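Local coordinates for hypothetical protein AF1796 (Archaeoglobus fulgidus, PDB 1VIM) that probably binds a phosphorylated or related sugar derivative and may act as a sugar isomerase, although its function is unproven, at residues I41-S46 / K118-T123; K63-R68 / D171-E176; D91-I96 / N107-A112; K141-Q146 / E150-L155. One frame throughout, in Å; residues are numbered along the deposited sequence. Where two conformers were deposited one is given.

Interaction 1: residues I41-S46 / K118-T123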
loop_
_atom_site.group_PDB
_atom_site.type_symbol
_atom_site.label_atom_id
_atom_site.label_comp_id
_atom_site.label_asym_id
_atom_site.label_seq_id
_atom_site.Cartn_x
_atom_site.Cartn_y
_atom_site.Cartn_z
ATOM N N ILE A 41 24.624 12.258 2.218
ATOM C CA ILE A 41 24.230 12.732 3.549
ATOM C C ILE A 41 23.986 14.238 3.547
ATOM O O ILE A 41 23.000 14.720 4.099
ATOM C CB ILE A 41 25.286 12.354 4.613
ATOM C CG1 ILE A 41 25.255 10.842 4.807
ATOM C CG2 ILE A 41 25.001 13.048 5.968
ATOM C CD1 ILE A 41 26.392 10.301 5.671
ATOM N N LYS A 42 24.893 14.993 2.917
ATOM C CA LYS A 42 24.744 16.436 2.840
ATOM C C LYS A 42 23.418 16.862 2.181
ATOM O O LYS A 42 22.730 17.759 2.695
ATOM C CB LYS A 42 25.931 17.063 2.100
ATOM C CG LYS A 42 25.857 18.576 1.987
ATOM N N LEU A 43 23.044 16.219 1.064
ATOM C CA LEU A 43 21.768 16.559 0.416
ATOM C C LEU A 43 20.568 16.181 1.281
ATOM O O LEU A 43 19.586 16.934 1.370
ATOM C CB LEU A 43 21.625 15.925 -0.971
ATOM C CG LEU A 43 22.499 16.439 -2.113
ATOM C CD1 LEU A 43 21.952 15.925 -3.435
ATOM C CD2 LEU A 43 22.526 17.955 -2.129
ATOM N N ILE A 44 20.613 15.004 1.906
ATOM C CA ILE A 44 19.532 14.619 2.816
ATOM C C ILE A 44 19.376 15.637 3.960
ATOM O O ILE A 44 18.269 16.028 4.324
ATOM C CB ILE A 44 19.763 13.168 3.355
ATOM C CG1 ILE A 44 19.432 12.149 2.253
ATOM C CG2 ILE A 44 18.907 12.897 4.606
ATOM C CD1 ILE A 44 19.970 10.708 2.574
ATOM N N ASP A 45 20.503 16.090 4.505
ATOM C CA ASP A 45 20.486 17.019 5.628
ATOM C C ASP A 45 20.051 18.428 5.235
ATOM O O ASP A 45 19.449 19.117 6.050
ATOM C CB ASP A 45 21.885 17.132 6.224
ATOM C CG ASP A 45 22.138 16.143 7.304
ATOM O OD1 ASP A 45 21.177 15.597 7.921
ATOM O OD2 ASP A 45 23.316 15.856 7.603
ATOM N N SER A 46 20.342 18.832 3.999
ATOM C CA SER A 46 20.110 20.223 3.582
ATOM C C SER A 46 18.759 20.444 2.897
ATOM O O SER A 46 18.294 21.562 2.738
ATOM C CB SER A 46 21.233 20.728 2.680
ATOM O OG SER A 46 22.485 20.430 3.257
ATOM N N LYS A 118 16.328 18.291 -6.141
ATOM C CA LYS A 118 17.560 17.542 -6.350
ATOM C C LYS A 118 17.259 16.037 -6.365
ATOM O O LYS A 118 16.189 15.603 -5.907
ATOM C CB LYS A 118 18.607 17.904 -5.287
ATOM C CG LYS A 118 19.106 19.366 -5.472
ATOM C CD LYS A 118 20.179 19.732 -4.506
ATOM C CE LYS A 118 20.563 21.191 -4.683
ATOM N NZ LYS A 118 21.731 21.489 -3.796
ATOM N N LEU A 119 18.204 15.247 -6.872
ATOM C CA LEU A 119 18.004 13.817 -7.052
ATOM C C LEU A 119 19.257 13.057 -6.655
ATOM O O LEU A 119 20.367 13.393 -7.096
ATOM C CB LEU A 119 17.654 13.521 -8.519
ATOM C CG LEU A 119 17.566 12.057 -8.968
ATOM C CD1 LEU A 119 16.399 11.311 -8.276
ATOM C CD2 LEU A 119 17.416 11.952 -10.507
ATOM N N VAL A 120 19.075 12.072 -5.784
ATOM C CA VAL A 120 20.084 11.079 -5.485
ATOM C C VAL A 120 19.653 9.793 -6.141
ATOM O O VAL A 120 18.542 9.308 -5.888
ATOM C CB VAL A 120 20.247 10.836 -3.974
ATOM C CG1 VAL A 120 21.259 9.738 -3.712
ATOM C CG2 VAL A 120 20.599 12.123 -3.243
ATOM N N ALA A 121 20.533 9.218 -6.963
ATOM C CA ALA A 121 20.255 7.930 -7.592
ATOM C C ALA A 121 21.023 6.856 -6.861
ATOM O O ALA A 121 22.237 6.923 -6.785
ATOM C CB ALA A 121 20.627 7.960 -9.086
ATOM N N VAL A 122 20.310 5.864 -6.327
ATOM C CA VAL A 122 20.925 4.674 -5.739
ATOM C C VAL A 122 20.759 3.578 -6.782
ATOM O O VAL A 122 19.649 3.080 -6.999
ATOM C CB VAL A 122 20.277 4.268 -4.403
ATOM C CG1 VAL A 122 20.948 3.020 -3.854
ATOM C CG2 VAL A 122 20.331 5.418 -3.402
ATOM N N THR A 123 21.865 3.231 -7.423
ATOM C CA THR A 123 21.818 2.434 -8.647
ATOM C C THR A 123 23.102 1.656 -8.841
ATOM O O THR A 123 24.141 2.037 -8.293
ATOM C CB THR A 123 21.525 3.369 -9.877
ATOM O OG1 THR A 123 21.448 2.606 -11.097
ATOM C CG2 THR A 123 22.650 4.401 -10.124
#
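Leu-43 lays its forked end over two residues of strand 118-123, one methyl for each. CD2 rests on the aliphatic part of Lys-118, 3.8 Å from CD of that lysine, while CD1 reaches to 4.0 Å from CG2 of Val-120. The two partners are met in different ways: the lysine runs across the leucine, nearly perpendicular to it, whereas Leu-43 and Val-120 lie alongside, pointing opposite ways. Leu-43 carries its CG anti to the carbonyl carbon (chi1 -70°), a setting that places both methyls against the strand. Lys-118 makes the same choice at chi1 and then runs straight, so its methylenes form a rod beside the leucine, with the ammonium NZ 4.0 Å from Leu-43 CD2. The lysine is therefore amphipathic in use: its hydrocarbon takes part in the packing while the residue as a whole remains exposed. In the SIS domain a parallel sheet is flanked by helices, and here the C-terminal end of helix 34-46 sits on one face of that sheet. Val-120 and Lys-118 direct their CB atoms to this helix, and Leu-119 between them turns to the other face, where it meets Leu-130 and Met-133 of helix 129-133. Ile-41, on another side of helix 34-46, packs on Leu-173 and Ile-177 of helix 160-181. Val-120 is buried, and CG2 is the branch it offers to Leu-43; its backbone is tied to that of Leu-93 in the adjoining strand.

Interaction 2: residues K63-R68 / D171-E176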
loop_
_atom_site.group_PDB
_atom_site.type_symbol
_atom_site.label_atom_id
_atom_site.label_comp_id
_atom_site.label_asym_id
_atom_site.label_seq_id
_atom_site.Cartn_x
_atom_site.Cartn_y
_atom_site.Cartn_z
ATOM N N LYS A 63 10.787 2.285 0.943
ATOM C CA LYS A 63 9.922 2.437 2.115
ATOM C C LYS A 63 10.662 2.136 3.412
ATOM O O LYS A 63 10.552 2.874 4.391
ATOM C CB LYS A 63 8.646 1.610 2.002
ATOM C CG LYS A 63 7.627 2.175 1.042
ATOM C CD LYS A 63 6.389 1.280 0.968
ATOM C CE LYS A 63 5.266 2.130 0.367
ATOM N NZ LYS A 63 3.940 1.449 0.501
ATOM N N ALA A 64 11.475 1.076 3.421
ATOM C CA ALA A 64 12.233 0.762 4.626
ATOM C C ALA A 64 13.169 1.902 4.992
ATOM O O ALA A 64 13.280 2.263 6.180
ATOM C CB ALA A 64 13.026 -0.505 4.439
ATOM N N PHE A 65 13.826 2.489 3.988
ATOM C CA PHE A 65 14.721 3.598 4.224
ATOM C C PHE A 65 13.951 4.830 4.686
ATOM O O PHE A 65 14.371 5.519 5.654
ATOM C CB PHE A 65 15.498 3.860 2.950
ATOM C CG PHE A 65 16.495 5.000 3.049
ATOM C CD1 PHE A 65 17.436 5.047 4.060
ATOM C CD2 PHE A 65 16.508 5.975 2.070
ATOM C CE1 PHE A 65 18.367 6.084 4.107
ATOM C CE2 PHE A 65 17.461 7.032 2.117
ATOM C CZ PHE A 65 18.375 7.063 3.153
ATOM N N ALA A 66 12.833 5.128 4.023
ATOM C CA ALA A 66 12.044 6.315 4.423
ATOM C C ALA A 66 11.584 6.195 5.890
ATOM O O ALA A 66 11.610 7.163 6.662
ATOM C CB ALA A 66 10.844 6.510 3.503
ATOM N N MET A 67 11.172 4.996 6.296
ATOM C CA MET A 67 10.712 4.806 7.651
ATOM C C MET A 67 11.856 5.133 8.633
ATOM O O MET A 67 11.665 5.822 9.621
ATOM C CB MET A 67 10.223 3.376 7.848
ATOM C CG MET A 67 9.692 3.137 9.267
ATOM S SD MET A 67 9.239 1.467 9.635
ATOM C CE MET A 67 7.670 1.295 8.740
ATOM N N ARG A 68 13.070 4.665 8.340
ATOM C CA ARG A 68 14.211 4.984 9.197
ATOM C C ARG A 68 14.553 6.464 9.187
ATOM O O ARG A 68 14.922 7.022 10.243
ATOM C CB ARG A 68 15.437 4.198 8.759
ATOM C CG ARG A 68 15.506 2.883 9.388
ATOM C CD ARG A 68 15.913 2.902 10.914
ATOM N NE ARG A 68 15.996 1.509 11.242
ATOM C CZ ARG A 68 14.986 0.770 11.614
ATOM N NH1 ARG A 68 13.804 1.335 11.891
ATOM N NH2 ARG A 68 15.154 -0.543 11.747
ATOM N N ASP A 171 20.923 0.826 5.333
ATOM C CA ASP A 171 20.991 0.645 6.786
ATOM C C ASP A 171 22.362 1.075 7.331
ATOM O O ASP A 171 22.447 1.649 8.430
ATOM C CB ASP A 171 20.730 -0.795 7.199
ATOM C CG ASP A 171 19.294 -1.172 7.124
ATOM O OD1 ASP A 171 18.409 -0.329 7.365
ATOM O OD2 ASP A 171 18.982 -2.346 6.848
ATOM N N ALA A 172 23.419 0.888 6.549
ATOM C CA ALA A 172 24.746 1.391 6.932
ATOM C C ALA A 172 24.767 2.917 6.976
ATOM O O ALA A 172 25.395 3.531 7.873
ATOM C CB ALA A 172 25.816 0.879 5.983
ATOM N N LEU A 173 24.100 3.542 6.008
ATOM C CA LEU A 173 24.001 4.984 5.950
ATOM C C LEU A 173 23.257 5.503 7.191
ATOM O O LEU A 173 23.652 6.521 7.774
ATOM C CB LEU A 173 23.308 5.398 4.640
ATOM C CG LEU A 173 23.259 6.884 4.360
ATOM C CD1 LEU A 173 24.633 7.318 3.909
ATOM C CD2 LEU A 173 22.274 7.096 3.225
ATOM N N VAL A 174 22.193 4.815 7.596
ATOM C CA VAL A 174 21.471 5.179 8.822
ATOM C C VAL A 174 22.413 5.136 10.024
ATOM O O VAL A 174 22.411 6.043 10.838
ATOM C CB VAL A 174 20.241 4.257 9.040
ATOM C CG1 VAL A 174 19.712 4.377 10.458
ATOM C CG2 VAL A 174 19.146 4.635 8.064
ATOM N N ALA A 175 23.217 4.078 10.144
ATOM C CA ALA A 175 24.174 3.976 11.241
ATOM C C ALA A 175 25.099 5.197 11.245
ATOM O O ALA A 175 25.424 5.744 12.309
ATOM C CB ALA A 175 24.958 2.702 11.096
ATOM N N GLU A 176 25.556 5.602 10.070
ATOM C CA GLU A 176 26.472 6.736 9.946
ATOM C C GLU A 176 25.801 8.041 10.346
ATOM O O GLU A 176 26.375 8.847 11.097
ATOM C CB GLU A 176 26.986 6.808 8.513
ATOM C CG GLU A 176 27.934 7.967 8.247
ATOM C CD GLU A 176 29.255 7.866 8.995
ATOM O OE1 GLU A 176 29.636 6.760 9.448
ATOM O OE2 GLU A 176 29.917 8.929 9.110
HETATM O O HOH W 1 18.518 1.040 9.962
#
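Arg-68 meets Val-174 first through its CB, 3.8 Å from CG2 of the valine. A bend at chi2 (-74°) brings its CD to 4.1 Å from the other methyl, CG1 of Val-174, so the two branches of the valine touch successive parts of the arginine, which passes nearly perpendicular to it. Beyond CD, NE donates in the guanidinium plane to a water 2.9 Å away. That water in turn donates to Asp-171 OD1, also at 2.9 Å, bridging opposite charges that do not touch directly. At the tip NH1 bonds His-71 ND1 and NH2 bonds Thr-160 OG1 of the second subunit, while Asp-171 OD1 also takes a salt bridge from Arg-57 of that subunit. Phe-65 supplies the apolar flank: its CZ is 3.9 Å from CD2 of Leu-173, and Val-174 CG2 lies at the ring edge, near its plane. The helix axes run nearly parallel, 12° apart and 10.6 Å at closest approach. The whole is a buried, near-parallel helix pair on one side of the SIS-domain sheet, with its polar groups tied into a subunit interface.

Interaction 3: residues D91-I96 / N107-A112. Unlike the reference sequence in segment 91-96: Gly-95 (reference Ala).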
loop_
_atom_site.group_PDB
_atom_site.type_symbol
_atom_site.label_atom_id
_atom_site.label_comp_id
_atom_site.label_asym_id
_atom_site.label_seq_id
_atom_site.Cartn_x
_atom_site.Cartn_y
_atom_site.Cartn_z
ATOM N N ASP A 91 13.446 20.382 -2.209
ATOM C CA ASP A 91 13.440 19.015 -1.720
ATOM C C ASP A 91 14.477 18.147 -2.426
ATOM O O ASP A 91 15.109 18.558 -3.395
ATOM C CB ASP A 91 12.018 18.445 -1.888
ATOM C CG ASP A 91 11.010 19.235 -1.130
ATOM O OD1 ASP A 91 11.293 19.655 0.036
ATOM O OD2 ASP A 91 9.893 19.498 -1.608
ATOM N N VAL A 92 14.635 16.931 -1.925
ATOM C CA VAL A 92 15.474 15.950 -2.585
ATOM C C VAL A 92 14.673 14.673 -2.777
ATOM O O VAL A 92 13.949 14.250 -1.879
ATOM C CB VAL A 92 16.784 15.704 -1.813
ATOM C CG1 VAL A 92 16.529 15.120 -0.451
ATOM C CG2 VAL A 92 17.739 14.809 -2.620
ATOM N N LEU A 93 14.812 14.086 -3.946
ATOM C CA LEU A 93 14.219 12.795 -4.269
ATOM C C LEU A 93 15.329 11.772 -4.267
ATOM O O LEU A 93 16.387 11.998 -4.877
ATOM C CB LEU A 93 13.602 12.867 -5.665
ATOM C CG LEU A 93 12.981 11.579 -6.224
ATOM C CD1 LEU A 93 11.821 11.051 -5.329
ATOM C CD2 LEU A 93 12.486 11.842 -7.626
ATOM N N VAL A 94 15.095 10.655 -3.589
ATOM C CA VAL A 94 16.023 9.524 -3.602
ATOM C C VAL A 94 15.331 8.430 -4.410
ATOM O O VAL A 94 14.301 7.900 -3.999
ATOM C CB VAL A 94 16.353 9.010 -2.187
ATOM C CG1 VAL A 94 17.330 7.827 -2.282
ATOM C CG2 VAL A 94 16.941 10.163 -1.317
ATOM N N GLY A 95 15.904 8.079 -5.551
ATOM C CA GLY A 95 15.367 7.045 -6.415
ATOM C C GLY A 95 16.244 5.818 -6.376
ATOM O O GLY A 95 17.464 5.901 -6.528
ATOM N N ILE A 96 15.629 4.668 -6.183
ATOM C CA ILE A 96 16.347 3.397 -6.095
ATOM C C ILE A 96 15.993 2.541 -7.286
ATOM O O ILE A 96 14.829 2.215 -7.500
ATOM C CB ILE A 96 15.951 2.670 -4.798
ATOM C CG1 ILE A 96 16.228 3.558 -3.589
ATOM C CG2 ILE A 96 16.709 1.332 -4.688
ATOM C CD1 ILE A 96 15.811 2.930 -2.289
ATOM N N ASN A 107 10.718 8.264 -15.081
ATOM C CA ASN A 107 9.726 9.275 -15.459
ATOM C C ASN A 107 9.415 10.229 -14.295
ATOM O O ASN A 107 9.345 11.458 -14.483
ATOM C CB ASN A 107 8.445 8.610 -15.974
ATOM C CG ASN A 107 8.640 7.933 -17.320
ATOM O OD1 ASN A 107 9.639 8.163 -18.011
ATOM N ND2 ASN A 107 7.661 7.108 -17.703
ATOM N N ILE A 108 9.232 9.673 -13.099
ATOM C CA ILE A 108 8.962 10.486 -11.911
ATOM C C ILE A 108 10.159 11.381 -11.606
ATOM O O ILE A 108 9.979 12.565 -11.276
ATOM C CB ILE A 108 8.687 9.570 -10.700
ATOM C CG1 ILE A 108 7.312 8.901 -10.819
ATOM C CG2 ILE A 108 8.850 10.316 -9.377
ATOM C CD1 ILE A 108 6.114 9.790 -10.643
ATOM N N SER A 109 11.374 10.847 -11.754
ATOM C CA SER A 109 12.569 11.615 -11.429
ATOM C C SER A 109 12.761 12.748 -12.412
ATOM O O SER A 109 13.166 13.837 -12.004
ATOM C CB SER A 109 13.809 10.722 -11.406
ATOM O OG SER A 109 13.682 9.748 -10.397
ATOM N N LYS A 110 12.440 12.526 -13.689
ATOM C CA LYS A 110 12.486 13.625 -14.661
ATOM C C LYS A 110 11.500 14.735 -14.279
ATOM O O LYS A 110 11.839 15.929 -14.343
ATOM C CB LYS A 110 12.193 13.105 -16.073
ATOM C CG LYS A 110 12.271 14.185 -17.208
ATOM C CD LYS A 110 13.620 14.911 -17.269
ATOM C CE LYS A 110 13.768 15.722 -18.587
ATOM N NZ LYS A 110 12.812 16.852 -18.675
ATOM N N LYS A 111 10.293 14.374 -13.872
ATOM C CA LYS A 111 9.328 15.386 -13.453
ATOM C C LYS A 111 9.835 16.153 -12.229
ATOM O O LYS A 111 9.730 17.380 -12.168
ATOM C CB LYS A 111 7.950 14.782 -13.166
ATOM C CG LYS A 111 6.894 15.763 -12.681
ATOM C CD LYS A 111 6.359 16.659 -13.788
ATOM C CE LYS A 111 5.121 17.401 -13.315
ATOM N NZ LYS A 111 4.208 16.454 -12.604
ATOM N N ALA A 112 10.411 15.444 -11.261
ATOM C CA ALA A 112 10.994 16.094 -10.097
ATOM C C ALA A 112 12.132 17.056 -10.458
ATOM O O ALA A 112 12.197 18.174 -9.911
ATOM C CB ALA A 112 11.476 15.029 -9.111
#
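Apolar contact between strand 92-96 and helix 107-112 converges on one methyl, Leu-93 CD2. It lies 3.7 Å from CB of Ala-112 and 4.3 Å from CG2 of Ile-108, residues one helical turn apart, and so fits against the ridge that the two make. The leucine sets CG anti to its backbone N (chi1 177°), which carries the fork out from the strand to the helix. Ile-108 contributes little beyond that branch, because the end of its side chain leads away.

A polar atom joins this group without bonding across it. Ser-109 OG is 3.7 Å from the same Leu-93 CD2, a van der Waals approach, and its hydrogen bond goes back along its own helix to the carbonyl O of Val-105. The hydroxyl is thereby satisfied in a buried setting, which lessens the cost of setting it beside a methyl.

Backbone arrangement makes the third element. Strand and helix run nearly antiparallel, at 164°, with axes 9.8 Å apart at closest, as expected where the chain leaves strand 92-96, returns along helix 103-115 and enters strand 118-123 in a beta-alpha-beta crossover. Ala-112 also packs on Leu-195 of the third subunit. With a small alanine and a serine whose hydroxyl bonds within its own helix gathered round one leucine methyl, the chemistry implies that close fit, not directional bonding, probably governs how these two segments meet.

Interaction 4: residues K141-Q146 / E150-L155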
loop_
_atom_site.group_PDB
_atom_site.type_symbol
_atom_site.label_atom_id
_atom_site.label_comp_id
_atom_site.label_asym_id
_atom_site.label_seq_id
_atom_site.Cartn_x
_atom_site.Cartn_y
_atom_site.Cartn_z
ATOM N N LYS A 141 26.596 -1.721 -6.586
ATOM C CA LYS A 141 26.514 -2.754 -7.647
ATOM C C LYS A 141 25.660 -3.932 -7.263
ATOM O O LYS A 141 25.648 -4.340 -6.103
ATOM C CB LYS A 141 27.900 -3.342 -7.931
ATOM C CG LYS A 141 28.971 -2.346 -8.230
ATOM C CD LYS A 141 28.655 -1.588 -9.512
ATOM C CE LYS A 141 28.899 -2.432 -10.745
ATOM N NZ LYS A 141 28.102 -1.965 -11.925
ATOM N N GLY A 142 25.000 -4.532 -8.250
ATOM C CA GLY A 142 24.451 -5.863 -8.095
ATOM C C GLY A 142 25.506 -6.866 -8.523
ATOM O O GLY A 142 26.044 -7.574 -7.706
ATOM N N LYS A 143 25.786 -6.910 -9.819
ATOM C CA LYS A 143 26.827 -7.786 -10.369
ATOM C C LYS A 143 28.220 -7.157 -10.239
ATOM O O LYS A 143 28.415 -5.952 -10.520
ATOM C CB LYS A 143 26.516 -8.084 -11.832
ATOM C CG LYS A 143 27.508 -9.073 -12.473
ATOM C CD LYS A 143 27.345 -9.131 -13.992
ATOM C CE LYS A 143 28.262 -8.155 -14.718
ATOM N NZ LYS A 143 29.741 -8.331 -14.517
ATOM N N MET A 144 29.198 -7.957 -9.831
ATOM C CA MET A 144 30.591 -7.504 -9.738
ATOM C C MET A 144 31.328 -7.687 -11.052
ATOM O O MET A 144 30.893 -8.461 -11.898
ATOM C CB MET A 144 31.312 -8.239 -8.632
ATOM C CG MET A 144 30.749 -7.866 -7.288
ATOM S SD MET A 144 31.471 -8.749 -5.952
ATOM C CE MET A 144 31.437 -10.344 -6.484
ATOM N N LYS A 145 32.438 -6.957 -11.192
ATOM C CA LYS A 145 33.276 -6.955 -12.388
ATOM C C LYS A 145 33.607 -8.385 -12.832
ATOM O O LYS A 145 33.467 -8.734 -14.012
ATOM C CB LYS A 145 34.556 -6.129 -12.105
ATOM C CG LYS A 145 35.766 -6.423 -12.992
ATOM N N GLN A 146 33.999 -9.210 -11.865
ATOM C CA GLN A 146 34.485 -10.557 -12.145
ATOM C C GLN A 146 33.353 -11.578 -12.334
ATOM O O GLN A 146 33.629 -12.738 -12.658
ATOM C CB GLN A 146 35.436 -11.025 -11.029
ATOM C CG GLN A 146 34.756 -11.312 -9.643
ATOM C CD GLN A 146 35.735 -11.720 -8.514
ATOM O OE1 GLN A 146 35.343 -12.414 -7.570
ATOM N NE2 GLN A 146 36.984 -11.287 -8.609
ATOM N N GLU A 150 24.732 -14.368 -16.057
ATOM C CA GLU A 150 23.948 -15.589 -16.159
ATOM C C GLU A 150 24.138 -16.506 -14.958
ATOM O O GLU A 150 23.203 -17.171 -14.512
ATOM C CB GLU A 150 24.272 -16.318 -17.476
ATOM C CG GLU A 150 25.678 -16.057 -18.032
ATOM C CD GLU A 150 25.792 -14.740 -18.786
ATOM O OE1 GLU A 150 25.160 -14.601 -19.861
ATOM O OE2 GLU A 150 26.503 -13.829 -18.313
ATOM N N ILE A 151 25.369 -16.578 -14.452
ATOM C CA ILE A 151 25.641 -17.454 -13.323
ATOM C C ILE A 151 25.071 -16.826 -12.055
ATOM O O ILE A 151 24.439 -17.517 -11.247
ATOM C CB ILE A 151 27.164 -17.693 -13.220
ATOM C CG1 ILE A 151 27.629 -18.425 -14.485
ATOM C CG2 ILE A 151 27.498 -18.454 -11.956
ATOM C CD1 ILE A 151 29.147 -18.597 -14.564
ATOM N N LEU A 152 25.321 -15.534 -11.865
ATOM C CA LEU A 152 24.781 -14.830 -10.704
ATOM C C LEU A 152 23.254 -14.901 -10.663
ATOM O O LEU A 152 22.691 -15.145 -9.602
ATOM C CB LEU A 152 25.260 -13.373 -10.661
ATOM C CG LEU A 152 24.734 -12.512 -9.501
ATOM C CD1 LEU A 152 25.069 -13.099 -8.102
ATOM C CD2 LEU A 152 25.216 -11.068 -9.633
ATOM N N SER A 153 22.588 -14.732 -11.809
ATOM C CA SER A 153 21.143 -14.631 -11.830
ATOM C C SER A 153 20.449 -15.948 -11.520
ATOM O O SER A 153 19.254 -15.975 -11.157
ATOM C CB SER A 153 20.682 -14.136 -13.194
ATOM O OG SER A 153 21.158 -12.795 -13.402
ATOM N N GLN A 154 21.172 -17.066 -11.648
ATOM C CA GLN A 154 20.598 -18.355 -11.261
ATOM C C GLN A 154 20.341 -18.450 -9.740
ATOM O O GLN A 154 19.399 -19.092 -9.305
ATOM C CB GLN A 154 21.494 -19.510 -11.712
ATOM C CG GLN A 154 20.967 -20.907 -11.386
ATOM C CD GLN A 154 19.595 -21.173 -11.976
ATOM O OE1 GLN A 154 19.397 -21.011 -13.186
ATOM N NE2 GLN A 154 18.654 -21.587 -11.143
ATOM N N LEU A 155 21.191 -17.804 -8.948
ATOM C CA LEU A 155 21.032 -17.745 -7.490
ATOM C C LEU A 155 20.255 -16.509 -7.072
ATOM O O LEU A 155 19.505 -16.577 -6.110
ATOM C CB LEU A 155 22.406 -17.701 -6.811
ATOM C CG LEU A 155 23.236 -18.969 -6.950
ATOM C CD1 LEU A 155 24.689 -18.684 -6.536
ATOM C CD2 LEU A 155 22.649 -20.121 -6.156
#
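The backbones of Lys-143 and Leu-152 pass 7.3 Å apart, CA to CA, where the irregular segment 141-146 runs beside helical segment 150-155. In the SIS domain, with its helix-flanked parallel sheet, this is the connection by which the chain leaves edge strand 136-139 and enters helix 149-155. Leu-152 does nearly all the touching. With its CG anti to the backbone N (chi1 179°), it sends CD2 across to within 3.7 Å of Lys-143 CA and 3.9 Å of CB of that lysine. The same methyl is 4.1 Å from the carbonyl O of Gly-142, so it lies against main chain as much as side chain. Val-20 of helix 12-31 also packs on Leu-152, helping to bury it. Beyond CB the lysine leads away and bends at chi3 and chi4, which curls its amine back over its own loop. There NZ bonds the carbonyl oxygens of Met-144 and Glu-147. An alanine here would retain CB against Leu-152 but would probably leave those two carbonyls without their shared ammonium donor and the loop less firmly held. In the bond to Met-144 O, NZ stands 2.9 Å away, 38° above the carbonyl plane, with a C=O...N angle of 138°.

Three of the four contacts form a continuous body, and the fourth stands apart. Interactions 1 and 3 share the sheet: their strands are neighbours, with probable hydrogen bonds from Leu-93 N to Lys-118 O and from Val-120 N to Leu-93 O, both 2.8 Å, while their helices lie on opposite faces. Interaction 2 lies beside interaction 1 on the same side of the sheet, where Ile-41 CG1 meets Leu-173 CD1 at 3.7 Å and Ile-44 CD1 meets Phe-65 CZ at 4.0 Å. Interaction 4 is centred about 25 Å from the centre of interaction 2 and about 27 Å from those of interactions 1 and 3. It nevertheless shares with interaction 2 a border on the second subunit.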